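Local coordinates for protein methanogen homoaconitase large subunit (Methanocaldococcus jannaschii, PDB 4KP2) that forms the iron-sulfur large subunit of a hydro-lyase that interconverts homocitrate and homoisocitrate through cis-homoaconitate in 2-oxosuberate biosynthesis, at residues Val241-Lys253 against Asp262-Asn274. Sequence-based numbering, arbitrary orientation.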
ATOM      1  N   VAL A 241      25.242  20.237   1.782  1.00 43.23           N
ATOM      2  CA  VAL A 241      26.259  19.420   2.436  1.00 42.70           C
ATOM      3  C   VAL A 241      26.480  19.812   3.899  1.00 44.82           C
ATOM      4  O   VAL A 241      26.456  20.993   4.253  1.00 44.41           O
ATOM      5  CB  VAL A 241      27.597  19.454   1.651  1.00 42.63           C
ATOM      6  CG1 VAL A 241      28.216  20.845   1.686  1.00 48.48           C
ATOM      7  CG2 VAL A 241      28.568  18.410   2.187  1.00 40.68           C
ATOM      8  N   ILE A 242      26.674  18.806   4.746  1.00 47.18           N
ATOM      9  CA  ILE A 242      26.944  19.020   6.163  1.00 41.98           C
ATOM     10  C   ILE A 242      28.247  18.335   6.565  1.00 41.95           C
ATOM     11  O   ILE A 242      28.482  17.178   6.215  1.00 44.80           O
ATOM     12  CB  ILE A 242      25.789  18.495   7.041  1.00 47.46           C
ATOM     13  CG1 ILE A 242      24.534  19.341   6.823  1.00 46.29           C
ATOM     14  CG2 ILE A 242      26.175  18.507   8.511  1.00 44.38           C
ATOM     15  CD1 ILE A 242      23.369  18.940   7.692  1.00 49.13           C
ATOM     16  N   GLU A 243      29.088  19.062   7.297  1.00 54.82           N
ATOM     17  CA  GLU A 243      30.377  18.548   7.744  1.00 49.72           C
ATOM     18  C   GLU A 243      30.220  17.291   8.595  1.00 50.27           C
ATOM     19  O   GLU A 243      29.378  17.236   9.493  1.00 53.30           O
ATOM     20  CB  GLU A 243      31.126  19.628   8.525  1.00 57.86           C
ATOM     21  CG  GLU A 243      32.535  19.245   8.945  1.00 62.56           C
ATOM     22  CD  GLU A 243      33.256  20.378   9.645  1.00 64.51           C
ATOM     23  OE1 GLU A 243      33.576  21.384   8.976  1.00 58.15           O
ATOM     24  OE2 GLU A 243      33.494  20.266  10.866  1.00 67.88           O
ATOM     25  N   ALA A 244      31.036  16.283   8.302  1.00 55.17           N
ATOM     26  CA  ALA A 244      30.963  15.004   8.997  1.00 49.71           C
ATOM     27  C   ALA A 244      31.628  15.068  10.367  1.00 55.37           C
ATOM     28  O   ALA A 244      32.695  15.660  10.525  1.00 62.89           O
ATOM     29  CB  ALA A 244      31.594  13.909   8.154  1.00 44.12           C
ATOM     30  N   ASP A 245      30.989  14.451  11.355  1.00 58.00           N
ATOM     31  CA  ASP A 245      31.526  14.423  12.709  1.00 59.45           C
ATOM     32  C   ASP A 245      31.290  13.064  13.354  1.00 63.25           C
ATOM     33  O   ASP A 245      30.944  12.099  12.675  1.00 63.38           O
ATOM     34  CB  ASP A 245      30.895  15.526  13.559  1.00 55.56           C
ATOM     35  CG  ASP A 245      29.408  15.324  13.765  1.00 59.80           C
ATOM     36  OD1 ASP A 245      28.771  14.669  12.914  1.00 57.20           O
ATOM     37  OD2 ASP A 245      28.876  15.823  14.779  1.00 61.45           O
ATOM     38  N   GLU A 246      31.472  13.000  14.670  1.00 64.57           N
ATOM     39  CA  GLU A 246      31.314  11.753  15.414  1.00 64.04           C
ATOM     40  C   GLU A 246      29.903  11.184  15.307  1.00 64.49           C
ATOM     41  O   GLU A 246      29.716   9.967  15.305  1.00 65.13           O
ATOM     42  CB  GLU A 246      31.686  11.955  16.884  1.00 64.09           C
ATOM     43  CG  GLU A 246      33.013  11.328  17.282  1.00 65.58           C
ATOM     44  CD  GLU A 246      34.200  11.975  16.595  1.00 75.72           C
ATOM     45  OE1 GLU A 246      34.101  13.163  16.220  1.00 75.09           O
ATOM     46  OE2 GLU A 246      35.234  11.293  16.432  1.00 70.88           O
ATOM     47  N   ILE A 247      28.915  12.068  15.221  1.00 59.96           N
ATOM     48  CA  ILE A 247      27.524  11.650  15.087  1.00 57.05           C
ATOM     49  C   ILE A 247      27.319  10.925  13.761  1.00 60.16           C
ATOM     50  O   ILE A 247      26.548   9.966  13.675  1.00 58.94           O
ATOM     51  CB  ILE A 247      26.566  12.851  15.182  1.00 54.64           C
ATOM     52  CG1 ILE A 247      26.770  13.584  16.509  1.00 50.66           C
ATOM     53  CG2 ILE A 247      25.118  12.402  15.040  1.00 51.17           C
ATOM     54  CD1 ILE A 247      25.822  14.740  16.719  1.00 47.22           C
ATOM     55  N   THR A 248      28.024  11.384  12.733  1.00 61.98           N
ATOM     56  CA  THR A 248      27.956  10.759  11.418  1.00 60.21           C
ATOM     57  C   THR A 248      28.535   9.348  11.458  1.00 56.61           C
ATOM     58  O   THR A 248      27.989   8.427  10.848  1.00 55.91           O
ATOM     59  CB  THR A 248      28.709  11.591  10.359  1.00 55.58           C
ATOM     60  OG1 THR A 248      28.207  12.932  10.354  1.00 50.02           O
ATOM     61  CG2 THR A 248      28.533  10.984   8.975  1.00 58.59           C
ATOM     62  N   TYR A 249      29.636   9.181  12.184  1.00 57.17           N
ATOM     63  CA  TYR A 249      30.283   7.877  12.293  1.00 58.26           C
ATOM     64  C   TYR A 249      29.455   6.902  13.127  1.00 59.02           C
ATOM     65  O   TYR A 249      29.458   5.699  12.868  1.00 56.11           O
ATOM     66  CB  TYR A 249      31.687   8.014  12.886  1.00 59.08           C
ATOM     67  CG  TYR A 249      32.603   8.926  12.102  1.00 61.83           C
ATOM     68  CD1 TYR A 249      32.895   8.669  10.769  1.00 62.16           C
ATOM     69  CD2 TYR A 249      33.188  10.035  12.699  1.00 67.62           C
ATOM     70  CE1 TYR A 249      33.736   9.499  10.049  1.00 66.73           C
ATOM     71  CE2 TYR A 249      34.028  10.870  11.989  1.00 70.55           C
ATOM     72  CZ  TYR A 249      34.300  10.597  10.665  1.00 70.81           C
ATOM     73  OH  TYR A 249      35.138  11.426   9.955  1.00 59.93           O
ATOM     74  N   ASP A 250      28.749   7.427  14.125  1.00 62.78           N
ATOM     75  CA  ASP A 250      27.909   6.600  14.986  1.00 61.90           C
ATOM     76  C   ASP A 250      26.757   5.986  14.199  1.00 60.38           C
ATOM     77  O   ASP A 250      26.331   4.865  14.476  1.00 61.81           O
ATOM     78  CB  ASP A 250      27.368   7.417  16.160  1.00 62.67           C
ATOM     79  CG  ASP A 250      28.457   7.847  17.123  1.00 62.99           C
ATOM     80  OD1 ASP A 250      29.476   7.133  17.229  1.00 63.83           O
ATOM     81  OD2 ASP A 250      28.293   8.898  17.778  1.00 63.05           O
ATOM     82  N   TYR A 251      26.256   6.731  13.218  1.00 60.72           N
ATOM     83  CA  TYR A 251      25.183   6.255  12.359  1.00 59.36           C
ATOM     84  C   TYR A 251      25.679   5.141  11.445  1.00 57.57           C
ATOM     85  O   TYR A 251      24.929   4.229  11.096  1.00 61.01           O
ATOM     86  CB  TYR A 251      24.626   7.409  11.526  1.00 55.84           C
ATOM     87  CG  TYR A 251      23.575   7.002  10.517  1.00 54.90           C
ATOM     88  CD1 TYR A 251      22.252   6.822  10.898  1.00 53.83           C
ATOM     89  CD2 TYR A 251      23.905   6.809   9.180  1.00 59.74           C
ATOM     90  CE1 TYR A 251      21.289   6.453   9.977  1.00 55.84           C
ATOM     91  CE2 TYR A 251      22.950   6.440   8.256  1.00 54.13           C
ATOM     92  CZ  TYR A 251      21.643   6.264   8.658  1.00 59.20           C
ATOM     93  OH  TYR A 251      20.691   5.897   7.737  1.00 56.85           O
ATOM     94  N   LEU A 252      26.950   5.222  11.062  1.00 54.71           N
ATOM     95  CA  LEU A 252      27.546   4.223  10.186  1.00 56.76           C
ATOM     96  C   LEU A 252      27.885   2.951  10.956  1.00 61.18           C
ATOM     97  O   LEU A 252      28.239   1.932  10.363  1.00 67.65           O
ATOM     98  CB  LEU A 252      28.794   4.785   9.501  1.00 58.34           C
ATOM     99  CG  LEU A 252      28.572   6.043   8.658  1.00 52.78           C
ATOM    100  CD1 LEU A 252      29.869   6.495   8.010  1.00 54.79           C
ATOM    101  CD2 LEU A 252      27.500   5.797   7.609  1.00 48.38           C
ATOM    102  N   LYS A 253      27.774   3.018  12.279  1.00 59.96           N
ATOM    103  CA  LYS A 253      27.989   1.849  13.121  1.00 60.86           C
ATOM    104  C   LYS A 253      26.682   1.101  13.342  1.00 64.10           C
ATOM    105  O   LYS A 253      26.642  -0.131  13.318  1.00 66.89           O
ATOM    106  CB  LYS A 253      28.575   2.256  14.474  1.00 64.77           C
ATOM    107  CG  LYS A 253      29.978   2.821  14.404  1.00 60.52           C
ATOM    108  CD  LYS A 253      30.605   2.881  15.785  1.00 60.18           C
ATOM    109  CE  LYS A 253      29.742   3.676  16.750  1.00 70.70           C
ATOM    110  NZ  LYS A 253      30.306   3.673  18.128  1.00 60.64           N
ATOM    111  N   ASP A 262      37.374   0.490  11.620  1.00 66.68           N
ATOM    112  CA  ASP A 262      36.840   0.999  10.360  1.00 67.08           C
ATOM    113  C   ASP A 262      36.511   2.483  10.466  1.00 64.97           C
ATOM    114  O   ASP A 262      36.737   3.249   9.529  1.00 64.85           O
ATOM    115  CB  ASP A 262      35.589   0.224   9.943  1.00 65.49           C
ATOM    116  CG  ASP A 262      35.903  -1.178   9.460  1.00 66.55           C
ATOM    117  OD1 ASP A 262      37.065  -1.438   9.085  1.00 76.35           O
ATOM    118  OD2 ASP A 262      34.980  -2.020   9.445  1.00 59.01           O
ATOM    119  N   ILE A 263      35.968   2.878  11.614  1.00 64.33           N
ATOM    120  CA  ILE A 263      35.620   4.272  11.865  1.00 66.97           C
ATOM    121  C   ILE A 263      36.886   5.124  11.913  1.00 66.73           C
ATOM    122  O   ILE A 263      36.907   6.259  11.431  1.00 69.54           O
ATOM    123  CB  ILE A 263      34.795   4.418  13.168  1.00 69.24           C
ATOM    124  CG1 ILE A 263      33.298   4.418  12.854  1.00 65.77           C
ATOM    125  CG2 ILE A 263      35.155   5.693  13.913  1.00 69.21           C
ATOM    126  CD1 ILE A 263      32.809   3.172  12.152  1.00 69.72           C
ATOM    127  N   ALA A 264      37.946   4.556  12.478  1.00 63.30           N
ATOM    128  CA  ALA A 264      39.237   5.226  12.536  1.00 61.81           C
ATOM    129  C   ALA A 264      39.802   5.421  11.133  1.00 64.57           C
ATOM    130  O   ALA A 264      40.488   6.408  10.861  1.00 73.69           O
ATOM    131  CB  ALA A 264      40.206   4.428  13.392  1.00 59.45           C
ATOM    132  N   LYS A 265      39.510   4.474  10.247  1.00 61.72           N
ATOM    133  CA  LYS A 265      39.964   4.550   8.864  1.00 66.29           C
ATOM    134  C   LYS A 265      39.233   5.639   8.087  1.00 66.27           C
ATOM    135  O   LYS A 265      39.720   6.111   7.060  1.00 62.81           O
ATOM    136  CB  LYS A 265      39.787   3.200   8.168  1.00 64.77           C
ATOM    137  CG  LYS A 265      40.811   2.162   8.579  1.00 70.16           C
ATOM    138  CD  LYS A 265      40.502   0.809   7.967  1.00 69.01           C
ATOM    139  CE  LYS A 265      41.664  -0.151   8.155  1.00 71.65           C
ATOM    140  NZ  LYS A 265      42.072  -0.252   9.582  1.00 69.20           N
ATOM    141  N   LEU A 266      38.063   6.031   8.579  1.00 64.53           N
ATOM    142  CA  LEU A 266      37.290   7.088   7.942  1.00 68.64           C
ATOM    143  C   LEU A 266      37.672   8.451   8.507  1.00 63.32           C
ATOM    144  O   LEU A 266      37.564   9.470   7.825  1.00 61.20           O
ATOM    145  CB  LEU A 266      35.791   6.846   8.122  1.00 63.64           C
ATOM    146  CG  LEU A 266      35.236   5.560   7.509  1.00 70.21           C
ATOM    147  CD1 LEU A 266      33.730   5.484   7.707  1.00 72.02           C
ATOM    148  CD2 LEU A 266      35.593   5.469   6.032  1.00 63.26           C
ATOM    149  N   LYS A 267      38.122   8.462   9.758  1.00 59.91           N
ATOM    150  CA  LYS A 267      38.523   9.704  10.407  1.00 67.19           C
ATOM    151  C   LYS A 267      39.867  10.203   9.887  1.00 63.04           C
ATOM    152  O   LYS A 267      40.200  11.377  10.041  1.00 66.68           O
ATOM    153  CB  LYS A 267      38.577   9.532  11.925  1.00 69.24           C
ATOM    154  CG  LYS A 267      37.224   9.315  12.575  1.00 69.86           C
ATOM    155  CD  LYS A 267      37.346   9.289  14.087  1.00 62.28           C
ATOM    156  CE  LYS A 267      37.900  10.603  14.614  1.00 64.49           C
ATOM    157  NZ  LYS A 267      37.034  11.757  14.244  1.00 58.40           N
ATOM    158  N   LYS A 268      40.636   9.312   9.270  1.00 57.49           N
ATOM    159  CA  LYS A 268      41.921   9.698   8.702  1.00 62.79           C
ATOM    160  C   LYS A 268      41.712  10.467   7.403  1.00 58.31           C
ATOM    161  O   LYS A 268      42.637  11.089   6.881  1.00 64.65           O
ATOM    162  CB  LYS A 268      42.806   8.475   8.458  1.00 62.22           C
ATOM    163  CG  LYS A 268      42.540   7.760   7.148  1.00 59.28           C
ATOM    164  CD  LYS A 268      43.640   6.757   6.850  1.00 54.35           C
ATOM    165  CE  LYS A 268      43.446   6.118   5.487  1.00 58.12           C
ATOM    166  NZ  LYS A 268      44.557   5.186   5.147  1.00 55.79           N
ATOM    167  N   GLU A 269      40.488  10.420   6.889  1.00 56.08           N
ATOM    168  CA  GLU A 269      40.133  11.152   5.683  1.00 55.17           C
ATOM    169  C   GLU A 269      39.061  12.190   5.994  1.00 56.16           C
ATOM    170  O   GLU A 269      38.387  12.687   5.092  1.00 57.21           O
ATOM    171  CB  GLU A 269      39.637  10.191   4.602  1.00 51.31           C
ATOM    172  CG  GLU A 269      40.612   9.072   4.270  1.00 55.01           C
ATOM    173  CD  GLU A 269      41.896   9.575   3.638  1.00 64.69           C
ATOM    174  OE1 GLU A 269      41.876  10.664   3.026  1.00 68.67           O
ATOM    175  OE2 GLU A 269      42.927   8.880   3.753  1.00 68.32           O
ATOM    176  N   ARG A 270      38.911  12.509   7.276  1.00 55.02           N
ATOM    177  CA  ARG A 270      37.917  13.482   7.716  1.00 55.79           C
ATOM    178  C   ARG A 270      38.238  14.880   7.198  1.00 57.93           C
ATOM    179  O   ARG A 270      39.382  15.329   7.257  1.00 67.25           O
ATOM    180  CB  ARG A 270      37.821  13.494   9.244  1.00 58.07           C
ATOM    181  CG  ARG A 270      36.849  14.524   9.800  1.00 61.86           C
ATOM    182  CD  ARG A 270      36.730  14.418  11.313  1.00 65.87           C
ATOM    183  NE  ARG A 270      35.861  15.452  11.869  1.00 63.99           N
ATOM    184  CZ  ARG A 270      35.531  15.542  13.152  1.00 66.28           C
ATOM    185  NH1 ARG A 270      35.995  14.654  14.024  1.00 66.49           N
ATOM    186  NH2 ARG A 270      34.736  16.519  13.565  1.00 63.71           N
ATOM    187  N   ILE A 271      37.216  15.561   6.688  1.00 54.57           N
ATOM    188  CA  ILE A 271      37.382  16.908   6.155  1.00 59.13           C
ATOM    189  C   ILE A 271      36.675  17.946   7.022  1.00 58.45           C
ATOM    190  O   ILE A 271      35.457  17.900   7.197  1.00 62.51           O
ATOM    191  CB  ILE A 271      36.862  17.007   4.712  1.00 51.72           C
ATOM    192  CG1 ILE A 271      37.668  16.084   3.794  1.00 50.02           C
ATOM    193  CG2 ILE A 271      36.934  18.443   4.219  1.00 52.49           C
ATOM    194  CD1 ILE A 271      37.276  16.175   2.337  1.00 47.53           C
ATOM    195  N   THR A 272      37.449  18.883   7.560  1.00 58.57           N
ATOM    196  CA  THR A 272      36.916  19.910   8.445  1.00 65.28           C
ATOM    197  C   THR A 272      37.085  21.293   7.821  1.00 71.40           C
ATOM    198  O   THR A 272      37.989  21.509   7.015  1.00 72.11           O
ATOM    199  CB  THR A 272      37.628  19.879   9.810  1.00 67.81           C
ATOM    200  OG1 THR A 272      37.855  18.519  10.200  1.00 70.35           O
ATOM    201  CG2 THR A 272      36.795  20.578  10.874  1.00 68.32           C
ATOM    202  N   VAL A 273      36.214  22.224   8.197  1.00 70.79           N
ATOM    203  CA  VAL A 273      36.263  23.586   7.674  1.00 72.94           C
ATOM    204  C   VAL A 273      36.466  24.608   8.788  1.00 78.35           C
ATOM    205  O   VAL A 273      35.739  24.612   9.781  1.00 80.17           O
ATOM    206  CB  VAL A 273      34.972  23.938   6.910  1.00 71.19           C
ATOM    207  CG1 VAL A 273      34.946  25.418   6.551  1.00 70.80           C
ATOM    208  CG2 VAL A 273      34.841  23.077   5.666  1.00 70.13           C
ATOM    209  N   ASN A 274      37.459  25.476   8.614  1.00 78.30           N
ATOM    210  CA  ASN A 274      37.723  26.544   9.568  1.00 82.01           C
ATOM    211  C   ASN A 274      37.015  27.833   9.157  1.00 85.64           C
ATOM    212  O   ASN A 274      36.985  28.191   7.978  1.00 81.48           O
ATOM    213  CB  ASN A 274      39.231  26.781   9.685  1.00 76.77           C
ATOM    214  CG  ASN A 274      39.614  27.562  10.933  1.00 82.58           C
ATOM    215  OD1 ASN A 274      38.848  28.387  11.432  1.00 77.02           O
ATOM    216  ND2 ASN A 274      40.816  27.307  11.438  1.00 77.59           N
TER
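With CG opposite the backbone N (chi1 -175°) and the chain extended beyond it, Glu243 reaches across to the 271-273 backbone, whereas Lys267 turns at chi3 and chi4 to curl its NZ back toward Glu246. Glu243 OE1 accepts from Val273 N at 2.9 Å, the N-H coming in from above the carboxylate plane, while OE2 lies against Thr272 CG2. Replacing Glu243 by alanine removes the carboxylate, and Val273 N would probably lose this acceptor while a gap opens beside Thr272. Glu246 joins two cations: OE2 takes Lys267 NZ on its syn side at 2.9 Å, and OE1 makes a weak, poorly angled salt-bridge bond to Arg270 NH1 at 3.3 Å. Next to this network, Lys267 CG sits over one face of the Tyr249 ring, a CH-pi contact 4.0 Å from the centroid, and Tyr249 OH rests on Arg270 CB at 3.5 Å. Ile263 CG1 packs on Tyr249 CB, and Leu266 CD1 meets Leu252 CD1. Asp245 OD1, salt-bridged to Arg225, also caps helix 246-254 by a weak bond from Thr248 N. Segments 246-253 and 262-267 run roughly antiparallel (143°), and their helices, 246-254 and 260-267, form a helical hairpin following strand 239-242 of the mixed sheet.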